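PDB 2C9K: pesticidal crystal protein Cry4Aa from Bacillus thuringiensis, which binds to midgut epithelial cells of insects and promotes their colloid-osmotic lysis as a mosquito-larvicidal delta-endotoxin. Local coordinates for residues Asp49-Thr54 and Leu140-Gln145; Ser82-His87 and Arg104-Leu109; Phe379-Thr384 and Pro425-Tyr430. All blocks are in the same frame, centred on the assembly; numbering follows the deposited sequence.

Overall arrangement
Contacts 1 and 2 both lie in the N-terminal helical domain, the bundle linked to pore formation in three-domain Cry toxins. Their centres are about 25 Å apart and their nearest atoms about 12 Å. Along the chain, contact 2 falls within the span between 49-54 and 140-145, and Y84 of contact 2 touches helix 140-164, which carries one segment of contact 1. Contact 3 follows both in sequence and ties a strand end to a loop within the middle, β-sheet domain; its centre is about 28 Å from that of contact 1 and about 38 Å from that of contact 2. Each contact joins parts of a single domain, and none bridges two.

Contact 1: Asp49-Thr54 and Leu140-Gln145; sequences DFITQT and LSSYAQ
F50 leans from helix 46-58 onto S141, S142 and Q145 of helix 140-164, and three different parts of its side chain do the touching. Its CB lies 3.2 Å from S141 OG and 3.7 Å from S142 OG, so the two hydroxyls meet the root of the side chain. With chi1 at -75°, CG stands beside the backbone N, anti to the carbonyl carbon. S141 OG approaches the ring obliquely. Farther out, Q145 CG is at the ring edge, near its plane, 4.0 Å from F50 CE1; the two side chains cross at about a right angle. A smaller contact is made by I51 CG1, which is 4.0 Å from S142 OG. The segment axes run antiparallel at 147° and approach to 8.9 Å, with the CA atoms of F50 and S141 nearest.

T54 only grazes S141; its hydroxyl is spent within its own helix, OG1 donating to F50 O over 3.2 Å, and that carbonyl also accepts from T54 N, on the opposite face of its plane. Y6 of helix 5-16 and W47 of helix 46-58 are further neighbours of the F50 ring. All six touching residues are buried in the N-terminal bundle. With no hydrogen bond between the segments, the contact is mainly van der Waals: the aliphatic root and ring of F50 against two serine hydroxyls and the Q145 CG methylene.

Contact 2: Ser82-His87 and Arg104-Leu109; sequences STYHNH and RTQIQL
Around Y84 and Q106, whose CA atoms are 5.7 Å apart, helices 77-89 and 103-123 pass each other antiparallel, the segment axes at 161° and 9.6 Å at closest approach. Q106 is the centre of the contact, set between T83, Y84 and H87. Its first torsion puts CG anti to the backbone N, where this methylene meets the Y84 backbone, 3.4 Å from Y84 CA. The chain then bends at chi2 (59°), which turns CD aside from a fully extended course and leads into the amide, spread between T83 and H87. On one flank Q106 NE2 faces the methyl CG2 of T83; on the other Q106 OE1 approaches H87 CD2, obliquely to the imidazole. The amide and imidazole planes are 42° apart. H87 NE2 lies 3.3 Å from Q106 OE1, but the angle is too poor for a hydrogen bond, and none links the segments. Close approaches at 2.8 Å resolution deserve little weight individually.

Y84 adds an apolar contact: I107 CG1 lies in the plane of its ring, at the edge, 3.7 Å from Y84 CE1. The polar ends of T83 and Y84 are engaged outside the pair, T83 OG1 with N79 O and Y84 OH with Q156 OE1. The Y84-I107 side of this buried pair thus rests on helix 140-164, where Y84 touches V153 and I107 touches Q156 and A157, within the N-terminal helical bundle.

Contact 3: Phe379-Thr384 and Pro425-Tyr430; sequences FITNGT and PTYDNY
T381 and Y427, with CA atoms 4.6 Å apart, mark where the last residue of strand 373-381 meets a type I β turn running from T426 to N429. The strand belongs to an antiparallel sheet of order 3-2-1-4, a Greek-key connectivity, in the middle domain, which in three-domain Cry toxins is a β-prism. The turn is closed by N429 N donating to T426 O over 3.1 Å, and T426 N in turn donates to N429 O.

T381 carries both kinds of contact. Its OG1, anti to the backbone N (chi1 -175°), donates to Y427 O over 2.7 Å; the C=O...donor angle of 107° shows that the hydroxyl comes to the carbonyl from the side. Its methyl CG2 instead reaches tip to tip toward Y430, forming an off-centre CH-pi contact 4.2 Å from the ring centroid and 30° off the normal. Thus one threonine grips the turn by a polar branch and the following tyrosine by an apolar one.

Beyond the strand end, the chain folds past the Y427 ring: G383 C sits near the ring plane at its edge, and T384 O lies 3.5 Å from Y427 CE1, obliquely. Y427 also touches L386 of strand 386-392, the next strand of the sheet. Within the turn, T426 OG1 donates over 3.0 Å to D428 OD1, which it meets from above the carboxylate plane, and that same OD1 stands 3.3 Å above the plane of the Y427 ring, offset toward its rim.

Contact 1: Asp49-Thr54 and Leu140-Gln145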
# COMPACT_ATOMS: atom_id res chain seq x y z
N ASP A 49 7.89 16.40 -12.61
CA ASP A 49 6.63 15.70 -12.81
C ASP A 49 6.03 15.30 -11.47
O ASP A 49 4.83 15.45 -11.25
CB ASP A 49 6.84 14.46 -13.67
CG ASP A 49 7.30 14.80 -15.07
OD1 ASP A 49 6.92 15.88 -15.57
OD2 ASP A 49 8.03 13.98 -15.67
N PHE A 50 6.87 14.79 -10.57
CA PHE A 50 6.38 14.39 -9.26
C PHE A 50 5.81 15.59 -8.51
O PHE A 50 4.73 15.52 -7.94
CB PHE A 50 7.50 13.74 -8.42
CG PHE A 50 7.85 12.33 -8.83
CD1 PHE A 50 8.66 11.55 -8.02
CD2 PHE A 50 7.40 11.80 -10.04
CE1 PHE A 50 9.02 10.26 -8.40
CE2 PHE A 50 7.75 10.51 -10.43
CZ PHE A 50 8.57 9.74 -9.61
N ILE A 51 6.54 16.71 -8.54
CA ILE A 51 6.10 17.92 -7.85
C ILE A 51 4.91 18.59 -8.54
O ILE A 51 3.94 18.99 -7.89
CB ILE A 51 7.25 18.94 -7.73
CG1 ILE A 51 8.43 18.31 -7.00
CG2 ILE A 51 6.78 20.16 -6.95
CD1 ILE A 51 9.57 19.26 -6.80
N THR A 52 4.98 18.71 -9.86
CA THR A 52 3.89 19.34 -10.59
C THR A 52 2.59 18.57 -10.39
O THR A 52 1.55 19.17 -10.15
CB THR A 52 4.22 19.40 -12.08
OG1 THR A 52 5.41 20.19 -12.26
CG2 THR A 52 3.08 20.03 -12.86
N GLN A 53 2.66 17.25 -10.48
CA GLN A 53 1.47 16.43 -10.31
C GLN A 53 0.86 16.59 -8.92
O GLN A 53 -0.36 16.67 -8.78
CB GLN A 53 1.77 14.95 -10.58
CG GLN A 53 0.49 14.10 -10.67
CD GLN A 53 0.76 12.64 -11.00
OE1 GLN A 53 -0.18 11.86 -11.18
NE2 GLN A 53 2.03 12.26 -11.08
N THR A 54 1.70 16.63 -7.90
CA THR A 54 1.20 16.80 -6.55
C THR A 54 0.53 18.16 -6.42
O THR A 54 -0.59 18.28 -5.92
CB THR A 54 2.33 16.69 -5.53
OG1 THR A 54 2.77 15.33 -5.46
CG2 THR A 54 1.87 17.15 -4.15
N LEU A 140 7.58 15.92 -1.16
CA LEU A 140 7.61 14.66 -0.42
C LEU A 140 7.82 13.43 -1.29
O LEU A 140 8.62 12.57 -0.95
CB LEU A 140 6.32 14.48 0.40
CG LEU A 140 6.24 13.18 1.20
CD1 LEU A 140 7.36 13.14 2.23
CD2 LEU A 140 4.90 13.07 1.89
N SER A 141 7.11 13.33 -2.41
CA SER A 141 7.27 12.15 -3.25
C SER A 141 8.71 12.02 -3.77
O SER A 141 9.24 10.91 -3.86
CB SER A 141 6.26 12.16 -4.41
OG SER A 141 6.58 13.10 -5.41
N SER A 142 9.35 13.13 -4.10
CA SER A 142 10.73 13.09 -4.58
C SER A 142 11.62 12.78 -3.37
O SER A 142 12.62 12.06 -3.46
CB SER A 142 11.12 14.45 -5.17
OG SER A 142 10.22 14.81 -6.21
N TYR A 143 11.25 13.34 -2.22
CA TYR A 143 11.99 13.11 -1.00
C TYR A 143 12.09 11.61 -0.78
O TYR A 143 13.17 11.08 -0.50
CB TYR A 143 11.24 13.73 0.18
CG TYR A 143 11.90 13.49 1.52
CD1 TYR A 143 12.93 14.33 1.96
CD2 TYR A 143 11.53 12.43 2.33
CE1 TYR A 143 13.56 14.11 3.18
CE2 TYR A 143 12.16 12.20 3.54
CZ TYR A 143 13.17 13.05 3.97
OH TYR A 143 13.78 12.84 5.18
N ALA A 144 10.96 10.93 -0.92
CA ALA A 144 10.89 9.48 -0.72
C ALA A 144 11.88 8.72 -1.58
O ALA A 144 12.65 7.93 -1.05
CB ALA A 144 9.46 8.98 -0.98
N GLN A 145 11.86 8.93 -2.89
CA GLN A 145 12.79 8.23 -3.75
C GLN A 145 14.23 8.43 -3.27
O GLN A 145 15.02 7.48 -3.25
CB GLN A 145 12.65 8.71 -5.19
CG GLN A 145 11.38 8.24 -5.88
CD GLN A 145 11.25 6.73 -5.89
OE1 GLN A 145 12.24 6.02 -6.04
NE2 GLN A 145 10.02 6.24 -5.76

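Contact 2: Ser82-His87 and Arg104-Leu109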
# COMPACT_ATOMS: atom_id res chain seq x y z
N SER A 82 25.33 6.33 -10.12
CA SER A 82 25.90 5.64 -11.27
C SER A 82 27.32 5.14 -11.00
O SER A 82 27.65 3.99 -11.30
CB SER A 82 25.91 6.57 -12.48
OG SER A 82 24.59 6.92 -12.85
N THR A 83 28.17 6.01 -10.45
CA THR A 83 29.55 5.66 -10.15
C THR A 83 29.58 4.53 -9.11
O THR A 83 30.30 3.55 -9.26
CB THR A 83 30.33 6.87 -9.59
OG1 THR A 83 30.31 7.93 -10.55
CG2 THR A 83 31.77 6.48 -9.30
N TYR A 84 28.78 4.69 -8.06
CA TYR A 84 28.70 3.69 -7.01
C TYR A 84 28.26 2.36 -7.61
O TYR A 84 28.83 1.31 -7.31
CB TYR A 84 27.67 4.12 -5.96
CG TYR A 84 27.23 2.99 -5.05
CD1 TYR A 84 27.99 2.62 -3.95
CD2 TYR A 84 26.06 2.27 -5.32
CE1 TYR A 84 27.61 1.56 -3.14
CE2 TYR A 84 25.68 1.21 -4.51
CZ TYR A 84 26.46 0.86 -3.43
OH TYR A 84 26.09 -0.18 -2.62
N HIS A 85 27.23 2.42 -8.44
CA HIS A 85 26.69 1.24 -9.08
C HIS A 85 27.74 0.50 -9.92
O HIS A 85 27.76 -0.73 -9.93
CB HIS A 85 25.49 1.61 -9.96
CG HIS A 85 24.83 0.44 -10.61
ND1 HIS A 85 24.38 -0.65 -9.89
CD2 HIS A 85 24.51 0.19 -11.90
CE1 HIS A 85 23.82 -1.52 -10.71
NE2 HIS A 85 23.88 -1.03 -11.94
N ASN A 86 28.59 1.25 -10.62
CA ASN A 86 29.62 0.64 -11.45
C ASN A 86 30.68 -0.08 -10.62
O ASN A 86 30.92 -1.27 -10.81
CB ASN A 86 30.30 1.69 -12.34
CG ASN A 86 29.38 2.24 -13.41
OD1 ASN A 86 28.59 1.50 -14.00
ND2 ASN A 86 29.48 3.53 -13.67
N HIS A 87 31.31 0.64 -9.70
CA HIS A 87 32.34 0.06 -8.85
C HIS A 87 31.85 -1.22 -8.17
O HIS A 87 32.62 -2.14 -7.91
CB HIS A 87 32.79 1.07 -7.79
CG HIS A 87 33.36 2.33 -8.38
ND1 HIS A 87 34.40 2.32 -9.27
CD2 HIS A 87 33.02 3.63 -8.20
CE1 HIS A 87 34.69 3.56 -9.63
NE2 HIS A 87 33.87 4.38 -8.99
N ARG A 104 34.35 0.53 -0.28
CA ARG A 104 34.10 1.23 0.97
C ARG A 104 34.26 2.74 0.86
O ARG A 104 33.65 3.49 1.62
CB ARG A 104 35.02 0.67 2.06
CG ARG A 104 34.66 -0.76 2.44
CD ARG A 104 35.44 -1.29 3.63
NE ARG A 104 36.77 -1.75 3.27
CZ ARG A 104 37.47 -2.63 3.98
NH1 ARG A 104 36.95 -3.14 5.09
NH2 ARG A 104 38.67 -3.01 3.57
N THR A 105 35.07 3.19 -0.10
CA THR A 105 35.28 4.62 -0.28
C THR A 105 34.10 5.20 -1.07
O THR A 105 33.62 6.30 -0.78
CB THR A 105 36.61 4.90 -1.04
OG1 THR A 105 36.88 6.31 -1.04
CG2 THR A 105 36.52 4.42 -2.47
N GLN A 106 33.63 4.43 -2.05
CA GLN A 106 32.51 4.82 -2.90
C GLN A 106 31.23 4.88 -2.07
O GLN A 106 30.38 5.74 -2.28
CB GLN A 106 32.35 3.81 -4.04
CG GLN A 106 31.53 4.29 -5.21
CD GLN A 106 32.10 5.54 -5.85
OE1 GLN A 106 33.31 5.67 -6.01
NE2 GLN A 106 31.23 6.45 -6.25
N ILE A 107 31.10 3.95 -1.13
CA ILE A 107 29.94 3.93 -0.24
C ILE A 107 29.95 5.23 0.57
O ILE A 107 28.91 5.83 0.82
CB ILE A 107 29.99 2.71 0.72
CG1 ILE A 107 29.72 1.42 -0.06
CG2 ILE A 107 28.99 2.89 1.85
CD1 ILE A 107 29.76 0.17 0.79
N GLN A 108 31.15 5.66 0.95
CA GLN A 108 31.31 6.89 1.73
C GLN A 108 30.78 8.12 1.00
O GLN A 108 30.22 9.02 1.62
CB GLN A 108 32.79 7.11 2.06
CG GLN A 108 33.39 6.07 3.00
CD GLN A 108 34.80 6.43 3.42
OE1 GLN A 108 35.44 5.69 4.17
NE2 GLN A 108 35.30 7.57 2.94
N LEU A 109 30.98 8.17 -0.31
CA LEU A 109 30.50 9.30 -1.10
C LEU A 109 28.98 9.30 -1.23
O LEU A 109 28.34 10.34 -1.09
CB LEU A 109 31.14 9.29 -2.50
CG LEU A 109 32.63 9.63 -2.57
CD1 LEU A 109 33.06 9.65 -4.03
CD2 LEU A 109 32.88 10.98 -1.92

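Contact 3: Phe379-Thr384 and Pro425-Tyr430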
# COMPACT_ATOMS: atom_id res chain seq x y z
N PHE A 379 -11.15 -6.05 -17.31
CA PHE A 379 -9.94 -6.61 -17.86
C PHE A 379 -9.37 -7.48 -16.76
O PHE A 379 -8.64 -7.02 -15.88
CB PHE A 379 -8.98 -5.51 -18.29
CG PHE A 379 -9.37 -4.84 -19.57
CD1 PHE A 379 -9.53 -5.60 -20.73
CD2 PHE A 379 -9.58 -3.47 -19.63
CE1 PHE A 379 -9.90 -5.00 -21.93
CE2 PHE A 379 -9.95 -2.86 -20.83
CZ PHE A 379 -10.11 -3.62 -21.98
N ILE A 380 -9.78 -8.74 -16.82
CA ILE A 380 -9.43 -9.79 -15.87
C ILE A 380 -8.11 -10.49 -16.19
O ILE A 380 -7.64 -10.47 -17.33
CB ILE A 380 -10.57 -10.83 -15.85
CG1 ILE A 380 -11.84 -10.16 -15.31
CG2 ILE A 380 -10.18 -12.06 -15.06
CD1 ILE A 380 -13.10 -10.98 -15.43
N THR A 381 -7.51 -11.09 -15.17
CA THR A 381 -6.26 -11.82 -15.35
C THR A 381 -6.35 -13.14 -14.60
O THR A 381 -6.87 -13.19 -13.48
CB THR A 381 -5.03 -11.01 -14.84
OG1 THR A 381 -3.83 -11.72 -15.14
CG2 THR A 381 -5.11 -10.77 -13.33
N ASN A 382 -5.86 -14.21 -15.21
CA ASN A 382 -5.89 -15.51 -14.55
C ASN A 382 -4.48 -16.05 -14.37
O ASN A 382 -4.30 -17.18 -13.93
CB ASN A 382 -6.73 -16.51 -15.36
CG ASN A 382 -6.08 -16.91 -16.67
OD1 ASN A 382 -6.66 -17.66 -17.45
ND2 ASN A 382 -4.87 -16.42 -16.92
N GLY A 383 -3.49 -15.24 -14.72
CA GLY A 383 -2.12 -15.67 -14.57
C GLY A 383 -1.46 -16.12 -15.86
O GLY A 383 -0.24 -16.08 -15.95
N THR A 384 -2.24 -16.55 -16.85
CA THR A 384 -1.65 -16.99 -18.11
C THR A 384 -2.12 -16.19 -19.32
O THR A 384 -1.48 -16.21 -20.37
CB THR A 384 -1.91 -18.51 -18.38
OG1 THR A 384 -3.21 -18.69 -18.95
CG2 THR A 384 -1.82 -19.29 -17.08
N PRO A 425 -1.67 -1.60 -17.51
CA PRO A 425 -1.75 -2.96 -16.98
C PRO A 425 -2.10 -4.04 -17.98
O PRO A 425 -2.93 -3.86 -18.87
CB PRO A 425 -2.81 -2.85 -15.89
CG PRO A 425 -2.73 -1.45 -15.49
CD PRO A 425 -2.59 -0.72 -16.78
N THR A 426 -1.44 -5.18 -17.81
CA THR A 426 -1.67 -6.36 -18.63
C THR A 426 -1.90 -7.50 -17.65
O THR A 426 -1.73 -7.31 -16.45
CB THR A 426 -0.46 -6.66 -19.55
OG1 THR A 426 0.74 -6.71 -18.77
CG2 THR A 426 -0.32 -5.58 -20.63
N TYR A 427 -2.30 -8.67 -18.12
CA TYR A 427 -2.55 -9.79 -17.22
C TYR A 427 -1.28 -10.20 -16.48
O TYR A 427 -1.34 -10.74 -15.38
CB TYR A 427 -3.06 -10.98 -18.02
CG TYR A 427 -2.02 -11.55 -18.95
CD1 TYR A 427 -1.21 -12.62 -18.56
CD2 TYR A 427 -1.80 -10.97 -20.20
CE1 TYR A 427 -0.22 -13.10 -19.40
CE2 TYR A 427 -0.80 -11.45 -21.05
CZ TYR A 427 -0.02 -12.51 -20.65
OH TYR A 427 0.97 -12.96 -21.50
N ASP A 428 -0.14 -9.94 -17.09
CA ASP A 428 1.16 -10.29 -16.54
C ASP A 428 1.95 -9.08 -16.05
O ASP A 428 3.17 -9.15 -15.86
CB ASP A 428 1.98 -11.03 -17.59
CG ASP A 428 2.36 -10.13 -18.75
OD1 ASP A 428 1.46 -9.58 -19.41
OD2 ASP A 428 3.57 -9.95 -19.00
N ASN A 429 1.27 -7.95 -15.86
CA ASN A 429 1.92 -6.75 -15.37
C ASN A 429 0.91 -5.75 -14.84
O ASN A 429 0.50 -4.85 -15.56
CB ASN A 429 2.75 -6.10 -16.47
CG ASN A 429 3.60 -4.96 -15.95
OD1 ASN A 429 3.52 -4.60 -14.77
ND2 ASN A 429 4.42 -4.37 -16.82
N TYR A 430 0.52 -5.91 -13.57
CA TYR A 430 -0.45 -5.03 -12.93
C TYR A 430 -0.10 -4.91 -11.45
O TYR A 430 0.31 -5.89 -10.82
CB TYR A 430 -1.87 -5.60 -13.10
CG TYR A 430 -2.06 -6.94 -12.45
CD1 TYR A 430 -2.66 -7.06 -11.20
CD2 TYR A 430 -1.58 -8.11 -13.06
CE1 TYR A 430 -2.78 -8.30 -10.57
CE2 TYR A 430 -1.69 -9.34 -12.44
CZ TYR A 430 -2.29 -9.43 -11.20
OH TYR A 430 -2.37 -10.65 -10.57